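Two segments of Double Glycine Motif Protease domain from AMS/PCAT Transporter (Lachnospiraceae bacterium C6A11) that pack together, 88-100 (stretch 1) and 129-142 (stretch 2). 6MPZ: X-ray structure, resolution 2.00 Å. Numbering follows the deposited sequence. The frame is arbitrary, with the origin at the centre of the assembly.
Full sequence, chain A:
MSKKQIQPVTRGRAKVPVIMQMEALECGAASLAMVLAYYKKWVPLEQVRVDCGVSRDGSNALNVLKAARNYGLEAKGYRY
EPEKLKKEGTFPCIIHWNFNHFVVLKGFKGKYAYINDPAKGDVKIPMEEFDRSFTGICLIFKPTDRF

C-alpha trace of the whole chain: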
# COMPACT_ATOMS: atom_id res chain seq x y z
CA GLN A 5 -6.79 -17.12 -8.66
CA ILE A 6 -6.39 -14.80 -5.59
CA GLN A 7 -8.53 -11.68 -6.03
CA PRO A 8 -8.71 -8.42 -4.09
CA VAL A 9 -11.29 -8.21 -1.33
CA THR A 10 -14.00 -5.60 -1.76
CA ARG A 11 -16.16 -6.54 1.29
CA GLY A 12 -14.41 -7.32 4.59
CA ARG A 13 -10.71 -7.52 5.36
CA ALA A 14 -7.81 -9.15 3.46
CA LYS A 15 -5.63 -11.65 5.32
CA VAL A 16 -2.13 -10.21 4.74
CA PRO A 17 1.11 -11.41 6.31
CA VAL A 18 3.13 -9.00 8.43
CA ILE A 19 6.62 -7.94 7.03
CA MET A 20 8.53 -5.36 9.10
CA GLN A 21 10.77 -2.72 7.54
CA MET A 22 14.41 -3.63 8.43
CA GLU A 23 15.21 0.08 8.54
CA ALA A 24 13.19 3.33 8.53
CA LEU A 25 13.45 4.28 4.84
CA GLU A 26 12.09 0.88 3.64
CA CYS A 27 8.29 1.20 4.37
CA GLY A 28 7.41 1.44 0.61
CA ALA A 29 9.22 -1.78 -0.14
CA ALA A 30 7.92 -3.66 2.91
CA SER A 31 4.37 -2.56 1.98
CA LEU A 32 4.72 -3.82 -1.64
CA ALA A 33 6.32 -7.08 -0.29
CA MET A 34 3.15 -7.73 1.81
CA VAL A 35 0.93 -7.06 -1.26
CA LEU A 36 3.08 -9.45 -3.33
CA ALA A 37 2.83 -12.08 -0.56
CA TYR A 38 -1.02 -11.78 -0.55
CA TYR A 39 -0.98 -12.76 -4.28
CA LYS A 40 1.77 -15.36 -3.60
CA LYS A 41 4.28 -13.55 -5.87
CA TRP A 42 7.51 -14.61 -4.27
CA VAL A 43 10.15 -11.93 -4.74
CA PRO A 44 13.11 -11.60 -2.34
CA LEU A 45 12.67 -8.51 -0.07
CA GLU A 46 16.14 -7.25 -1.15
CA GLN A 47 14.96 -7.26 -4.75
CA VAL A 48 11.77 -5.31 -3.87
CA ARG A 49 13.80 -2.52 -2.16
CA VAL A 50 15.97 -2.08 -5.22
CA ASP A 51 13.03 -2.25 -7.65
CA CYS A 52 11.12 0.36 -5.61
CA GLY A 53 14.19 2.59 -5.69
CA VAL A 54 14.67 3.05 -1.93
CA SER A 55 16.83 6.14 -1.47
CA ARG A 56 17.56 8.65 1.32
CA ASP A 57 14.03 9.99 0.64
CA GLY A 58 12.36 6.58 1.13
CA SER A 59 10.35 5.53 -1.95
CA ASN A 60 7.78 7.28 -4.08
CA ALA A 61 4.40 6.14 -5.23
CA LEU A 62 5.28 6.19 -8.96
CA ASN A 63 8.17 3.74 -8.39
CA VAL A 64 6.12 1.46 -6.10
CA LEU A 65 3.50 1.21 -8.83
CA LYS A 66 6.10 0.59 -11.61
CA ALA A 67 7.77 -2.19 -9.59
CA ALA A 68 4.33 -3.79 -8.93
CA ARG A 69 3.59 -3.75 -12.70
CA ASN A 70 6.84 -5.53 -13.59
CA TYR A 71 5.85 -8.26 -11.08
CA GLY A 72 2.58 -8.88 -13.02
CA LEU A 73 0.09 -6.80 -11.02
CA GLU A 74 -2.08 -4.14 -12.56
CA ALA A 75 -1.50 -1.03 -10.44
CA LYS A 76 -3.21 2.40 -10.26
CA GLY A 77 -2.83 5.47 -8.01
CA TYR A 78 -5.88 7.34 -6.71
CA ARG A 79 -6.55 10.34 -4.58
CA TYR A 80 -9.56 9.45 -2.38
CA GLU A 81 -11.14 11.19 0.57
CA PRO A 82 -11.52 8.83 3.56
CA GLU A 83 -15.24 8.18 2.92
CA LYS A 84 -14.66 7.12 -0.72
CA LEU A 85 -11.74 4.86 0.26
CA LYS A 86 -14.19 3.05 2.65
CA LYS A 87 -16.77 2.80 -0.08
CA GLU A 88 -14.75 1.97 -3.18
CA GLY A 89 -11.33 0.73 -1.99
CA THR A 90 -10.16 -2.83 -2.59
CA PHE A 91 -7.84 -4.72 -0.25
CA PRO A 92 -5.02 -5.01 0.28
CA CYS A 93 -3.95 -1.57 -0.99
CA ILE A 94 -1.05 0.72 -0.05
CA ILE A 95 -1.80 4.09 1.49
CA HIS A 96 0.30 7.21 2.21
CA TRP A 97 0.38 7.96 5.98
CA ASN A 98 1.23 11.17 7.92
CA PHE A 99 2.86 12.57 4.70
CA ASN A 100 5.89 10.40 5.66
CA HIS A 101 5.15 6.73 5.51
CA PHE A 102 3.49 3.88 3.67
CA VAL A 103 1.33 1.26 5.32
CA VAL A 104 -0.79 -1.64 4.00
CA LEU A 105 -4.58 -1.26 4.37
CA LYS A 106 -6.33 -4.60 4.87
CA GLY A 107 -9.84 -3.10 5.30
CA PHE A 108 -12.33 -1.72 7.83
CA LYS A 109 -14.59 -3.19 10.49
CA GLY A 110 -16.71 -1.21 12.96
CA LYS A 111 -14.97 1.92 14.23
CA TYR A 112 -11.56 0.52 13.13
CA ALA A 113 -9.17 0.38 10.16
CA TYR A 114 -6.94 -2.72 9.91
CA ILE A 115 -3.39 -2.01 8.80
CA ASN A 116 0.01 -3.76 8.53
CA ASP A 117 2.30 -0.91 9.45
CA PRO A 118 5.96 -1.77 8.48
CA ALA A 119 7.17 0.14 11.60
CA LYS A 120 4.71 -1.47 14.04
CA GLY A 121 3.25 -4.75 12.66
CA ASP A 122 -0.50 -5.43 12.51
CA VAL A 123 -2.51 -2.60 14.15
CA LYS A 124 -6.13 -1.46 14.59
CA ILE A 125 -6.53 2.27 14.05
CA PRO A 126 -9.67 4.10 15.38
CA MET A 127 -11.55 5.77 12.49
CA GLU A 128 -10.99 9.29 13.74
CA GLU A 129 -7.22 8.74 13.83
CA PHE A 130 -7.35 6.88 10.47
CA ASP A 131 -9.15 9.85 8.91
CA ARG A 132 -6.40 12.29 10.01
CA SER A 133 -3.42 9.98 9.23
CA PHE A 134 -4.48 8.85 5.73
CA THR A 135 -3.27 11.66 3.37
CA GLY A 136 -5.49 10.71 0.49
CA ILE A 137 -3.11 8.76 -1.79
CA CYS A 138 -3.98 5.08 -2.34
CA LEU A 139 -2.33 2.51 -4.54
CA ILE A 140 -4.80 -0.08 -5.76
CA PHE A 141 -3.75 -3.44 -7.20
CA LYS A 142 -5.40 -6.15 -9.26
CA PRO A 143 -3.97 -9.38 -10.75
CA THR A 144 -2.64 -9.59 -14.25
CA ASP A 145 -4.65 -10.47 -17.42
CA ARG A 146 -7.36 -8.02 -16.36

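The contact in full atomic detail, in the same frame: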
# COMPACT_ATOMS: atom_id res chain seq x y z
N GLU A 88 -15.21 2.49 -1.90
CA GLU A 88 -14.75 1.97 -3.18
C GLU A 88 -13.37 1.28 -3.16
O GLU A 88 -12.99 0.66 -4.16
CB GLU A 88 -14.62 3.14 -4.18
CG GLU A 88 -15.70 4.22 -4.18
CD GLU A 88 -16.47 4.36 -5.48
OE1 GLU A 88 -16.83 3.29 -5.97
OE2 GLU A 88 -16.69 5.49 -5.97
N GLY A 89 -12.62 1.40 -2.07
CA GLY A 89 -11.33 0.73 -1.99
C GLY A 89 -11.39 -0.77 -2.20
O GLY A 89 -12.43 -1.35 -2.00
N THR A 90 -10.29 -1.39 -2.61
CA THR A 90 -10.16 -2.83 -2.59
C THR A 90 -8.90 -3.15 -1.83
O THR A 90 -7.98 -2.32 -1.78
CB THR A 90 -10.11 -3.38 -4.02
OG1 THR A 90 -8.84 -3.04 -4.63
CG2 THR A 90 -11.24 -2.78 -4.81
N PHE A 91 -8.85 -4.36 -1.25
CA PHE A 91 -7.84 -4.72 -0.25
C PHE A 91 -7.12 -6.01 -0.61
O PHE A 91 -7.72 -6.92 -1.18
CB PHE A 91 -8.46 -4.77 1.14
CG PHE A 91 -9.35 -3.60 1.41
CD1 PHE A 91 -8.82 -2.35 1.63
CD2 PHE A 91 -10.76 -3.72 1.37
CE1 PHE A 91 -9.65 -1.23 1.83
CE2 PHE A 91 -11.59 -2.62 1.57
CZ PHE A 91 -11.03 -1.36 1.81
N PRO A 92 -5.80 -6.09 -0.35
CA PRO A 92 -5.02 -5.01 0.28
C PRO A 92 -4.70 -3.89 -0.73
O PRO A 92 -4.74 -4.10 -1.96
CB PRO A 92 -3.73 -5.74 0.68
CG PRO A 92 -3.55 -6.72 -0.44
CD PRO A 92 -4.93 -7.21 -0.75
N CYS A 93 -4.40 -2.73 -0.20
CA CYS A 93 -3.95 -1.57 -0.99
C CYS A 93 -2.88 -0.88 -0.14
O CYS A 93 -2.80 -1.11 1.10
CB CYS A 93 -5.10 -0.58 -1.31
SG CYS A 93 -5.97 0.13 0.14
N ILE A 94 -2.08 -0.02 -0.77
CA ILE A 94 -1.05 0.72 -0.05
C ILE A 94 -1.53 2.15 0.06
O ILE A 94 -2.02 2.71 -0.92
CB ILE A 94 0.34 0.64 -0.78
CG1 ILE A 94 0.87 -0.82 -0.80
CG2 ILE A 94 1.35 1.52 -0.06
CD1 ILE A 94 2.13 -1.07 -1.61
N ILE A 95 -1.36 2.75 1.26
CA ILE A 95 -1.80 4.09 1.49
C ILE A 95 -0.67 4.90 2.11
O ILE A 95 0.13 4.38 2.90
CB ILE A 95 -3.10 4.19 2.34
CG1 ILE A 95 -2.92 3.64 3.77
CG2 ILE A 95 -4.22 3.49 1.64
CD1 ILE A 95 -4.06 3.92 4.75
N HIS A 96 -0.64 6.18 1.71
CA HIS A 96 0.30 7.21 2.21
C HIS A 96 -0.20 7.65 3.60
O HIS A 96 -1.39 7.76 3.82
CB HIS A 96 0.32 8.34 1.15
CG HIS A 96 1.41 9.35 1.31
ND1 HIS A 96 2.71 9.03 1.65
CD2 HIS A 96 1.41 10.69 1.11
CE1 HIS A 96 3.44 10.12 1.69
NE2 HIS A 96 2.68 11.14 1.36
N TRP A 97 0.71 7.88 4.54
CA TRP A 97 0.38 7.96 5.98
C TRP A 97 1.24 9.02 6.65
O TRP A 97 2.48 8.92 6.63
CB TRP A 97 0.66 6.58 6.63
CG TRP A 97 0.12 6.30 8.02
CD1 TRP A 97 0.80 6.31 9.20
CD2 TRP A 97 -1.22 5.91 8.35
NE1 TRP A 97 -0.02 5.94 10.24
CE2 TRP A 97 -1.27 5.70 9.75
CE3 TRP A 97 -2.39 5.71 7.59
CZ2 TRP A 97 -2.44 5.33 10.42
CZ3 TRP A 97 -3.56 5.33 8.26
CH2 TRP A 97 -3.58 5.16 9.65
N ASN A 98 0.58 10.00 7.27
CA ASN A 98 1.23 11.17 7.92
C ASN A 98 2.21 11.94 7.03
O ASN A 98 3.16 12.51 7.54
CB ASN A 98 1.91 10.72 9.22
CG ASN A 98 0.93 10.12 10.20
OD1 ASN A 98 -0.22 10.55 10.24
ND2 ASN A 98 1.36 9.13 10.96
N PHE A 99 2.01 11.90 5.71
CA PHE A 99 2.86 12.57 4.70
C PHE A 99 4.31 12.06 4.60
O PHE A 99 5.10 12.60 3.87
CB PHE A 99 2.81 14.12 4.88
CG PHE A 99 1.41 14.68 4.82
CD1 PHE A 99 0.81 14.92 3.58
CD2 PHE A 99 0.67 14.91 5.98
CE1 PHE A 99 -0.51 15.40 3.50
CE2 PHE A 99 -0.63 15.39 5.91
CZ PHE A 99 -1.22 15.63 4.66
N ASN A 100 4.58 10.94 5.25
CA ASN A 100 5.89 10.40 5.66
C ASN A 100 6.21 8.95 5.32
O ASN A 100 7.36 8.52 5.38
CB ASN A 100 5.75 10.19 7.19
CG ASN A 100 6.36 11.25 7.98
OD1 ASN A 100 6.88 11.02 9.05
ND2 ASN A 100 6.28 12.45 7.46
N GLU A 129 -8.65 8.68 14.07
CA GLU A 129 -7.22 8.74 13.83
C GLU A 129 -6.90 8.32 12.37
O GLU A 129 -6.16 9.00 11.68
CB GLU A 129 -6.47 7.87 14.82
CG GLU A 129 -4.96 7.82 14.62
CD GLU A 129 -4.24 6.96 15.62
OE1 GLU A 129 -4.65 6.99 16.79
OE2 GLU A 129 -3.20 6.34 15.29
N PHE A 130 -7.50 7.24 11.89
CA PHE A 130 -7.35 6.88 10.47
C PHE A 130 -7.59 8.06 9.57
O PHE A 130 -6.74 8.40 8.76
CB PHE A 130 -8.30 5.77 10.05
CG PHE A 130 -8.15 5.38 8.60
CD1 PHE A 130 -7.15 4.45 8.21
CD2 PHE A 130 -8.94 5.96 7.63
CE1 PHE A 130 -7.00 4.09 6.87
CE2 PHE A 130 -8.78 5.60 6.30
CZ PHE A 130 -7.81 4.66 5.93
N ASP A 131 -8.74 8.71 9.75
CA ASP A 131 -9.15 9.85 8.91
C ASP A 131 -8.13 10.98 8.91
O ASP A 131 -7.94 11.61 7.87
CB ASP A 131 -10.54 10.38 9.31
CG ASP A 131 -11.70 9.41 8.95
OD1 ASP A 131 -11.49 8.36 8.29
OD2 ASP A 131 -12.86 9.69 9.33
N ARG A 132 -7.45 11.26 10.04
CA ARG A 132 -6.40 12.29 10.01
C ARG A 132 -5.04 11.83 9.46
O ARG A 132 -4.33 12.64 8.88
CB ARG A 132 -6.24 13.01 11.35
CG ARG A 132 -5.75 12.23 12.53
CD ARG A 132 -5.34 13.14 13.70
NE ARG A 132 -6.37 13.19 14.76
CZ ARG A 132 -6.57 12.27 15.71
NH1 ARG A 132 -5.72 11.27 15.88
NH2 ARG A 132 -7.55 12.49 16.58
N SER A 133 -4.71 10.55 9.63
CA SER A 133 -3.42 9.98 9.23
C SER A 133 -3.34 9.60 7.73
O SER A 133 -2.30 9.82 7.07
CB SER A 133 -3.09 8.74 10.07
OG SER A 133 -2.84 9.11 11.39
N PHE A 134 -4.43 9.09 7.18
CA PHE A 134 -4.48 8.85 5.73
C PHE A 134 -4.44 10.21 4.96
O PHE A 134 -5.29 11.06 5.17
CB PHE A 134 -5.73 8.08 5.41
CG PHE A 134 -6.02 7.91 3.95
CD1 PHE A 134 -5.10 7.30 3.13
CD2 PHE A 134 -7.22 8.34 3.41
CE1 PHE A 134 -5.38 7.13 1.78
CE2 PHE A 134 -7.50 8.16 2.06
CZ PHE A 134 -6.57 7.56 1.24
N THR A 135 -3.46 10.39 4.09
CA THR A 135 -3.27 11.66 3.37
C THR A 135 -4.09 11.80 2.12
O THR A 135 -4.13 12.87 1.51
CB THR A 135 -1.81 11.84 2.87
OG1 THR A 135 -1.56 10.93 1.78
CG2 THR A 135 -0.84 11.62 3.96
N GLY A 136 -4.66 10.70 1.66
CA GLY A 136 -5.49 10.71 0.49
C GLY A 136 -4.99 9.87 -0.65
O GLY A 136 -5.81 9.53 -1.53
N ILE A 137 -3.69 9.52 -0.66
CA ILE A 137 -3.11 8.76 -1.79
C ILE A 137 -3.16 7.22 -1.51
O ILE A 137 -2.69 6.77 -0.48
CB ILE A 137 -1.64 9.16 -2.09
CG1 ILE A 137 -1.48 10.69 -2.27
CG2 ILE A 137 -1.14 8.44 -3.33
CD1 ILE A 137 -2.30 11.33 -3.39
N CYS A 138 -3.65 6.46 -2.49
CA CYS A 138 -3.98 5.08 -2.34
C CYS A 138 -3.54 4.36 -3.58
O CYS A 138 -3.93 4.74 -4.67
CB CYS A 138 -5.50 4.90 -2.19
SG CYS A 138 -6.06 3.17 -2.12
N LEU A 139 -2.76 3.30 -3.41
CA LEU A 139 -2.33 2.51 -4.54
C LEU A 139 -3.13 1.23 -4.48
O LEU A 139 -3.13 0.58 -3.48
CB LEU A 139 -0.81 2.25 -4.47
CG LEU A 139 0.08 3.48 -4.12
CD1 LEU A 139 1.54 3.09 -3.91
CD2 LEU A 139 -0.08 4.61 -5.14
N ILE A 140 -3.77 0.91 -5.61
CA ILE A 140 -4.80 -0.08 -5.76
C ILE A 140 -4.27 -1.09 -6.76
O ILE A 140 -3.69 -0.71 -7.79
CB ILE A 140 -6.10 0.62 -6.26
CG1 ILE A 140 -6.71 1.48 -5.14
CG2 ILE A 140 -7.11 -0.39 -6.84
CD1 ILE A 140 -7.52 0.68 -4.13
N PHE A 141 -4.39 -2.38 -6.43
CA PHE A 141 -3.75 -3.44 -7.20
C PHE A 141 -4.76 -4.49 -7.58
O PHE A 141 -5.73 -4.73 -6.85
CB PHE A 141 -2.60 -4.10 -6.43
CG PHE A 141 -1.56 -3.13 -5.95
CD1 PHE A 141 -0.52 -2.74 -6.79
CD2 PHE A 141 -1.60 -2.61 -4.66
CE1 PHE A 141 0.42 -1.84 -6.35
CE2 PHE A 141 -0.64 -1.72 -4.25
CZ PHE A 141 0.36 -1.34 -5.08
N LYS A 142 -4.52 -5.13 -8.71
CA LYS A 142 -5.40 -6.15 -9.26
C LYS A 142 -4.46 -7.12 -10.01
O LYS A 142 -3.47 -6.68 -10.61
CB LYS A 142 -6.42 -5.48 -10.20
CG LYS A 142 -7.12 -6.31 -11.27
CD LYS A 142 -8.65 -6.15 -11.36
CE LYS A 142 -9.29 -7.13 -10.39
NZ LYS A 142 -10.78 -7.19 -10.40
O HOH W 1 -8.57 -3.99 -6.92
O HOH W 2 -6.09 -2.78 -3.92
O HOH W 3 -5.02 -5.67 -4.13

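The two stretches bury about 900 Å² between them, and their backbones form the framework. Strand 93-97 runs antiparallel to strand 137-142. Ile94 and Leu139 form a hydrogen-bonded pair, with Ile94 N to Leu139 O at 3.0 Å and Leu139 N to Ile94 O at 2.7 Å; His96 N continues the ladder to Ile137 O at 3.1 Å. The register then shifts by two residues between Ile95 and Trp97, a beta bulge that accompanies the corner at Gly136. Beyond it, Thr135 N makes a weak bond to His96 O (3.4 Å), and Asn98 N bonds to Ser133 O (2.9 Å). The positive phi of Gly136 would jam a CB against the preceding carbonyl, so glycine suits the corner.

Apolar side chains cover both faces of the sheet. On one, Ile95 packs against both Phe130 and Phe134, with its CD1 3.6 Å from Phe130 CE1 and its CB 3.8 Å from Phe134 CE1. On the same face, its CG2 lies 4.2 Å from Cys138 SG. Cys93 SG and Cys138 SG, 3.8 Å apart, are in apolar contact, too distant for a disulfide. On the other, Ile94 packs its CG1 against the edge of the Phe141 ring, 3.9 Å from CE2, and its CB lies 4.2 Å from Leu139 CD1.

Two aliphatic carbons lie over aromatic faces. Ser133 CB sits 3.5 Å from the centroid of the Trp97 six-membered ring, over its face, while Thr135 CG2 covers the Phe99 ring, 3.7 Å from its centroid. Each contact is a CH-pi interaction close to the ring normal, 11° off it for Ser133 CB and 12° for Thr135 CG2.

Where direct backbone pairing gives out, water bridges the stretches. Water 1 joins Thr90 OG1 (2.5 Å) to Phe141 O (2.9 Å), and water 2 links Thr90 OG1 (2.9 Å) with Phe141 N (3.1 Å). Thr90 N, buried beside Ile140 CD1 at 3.8 Å, has no polar partner.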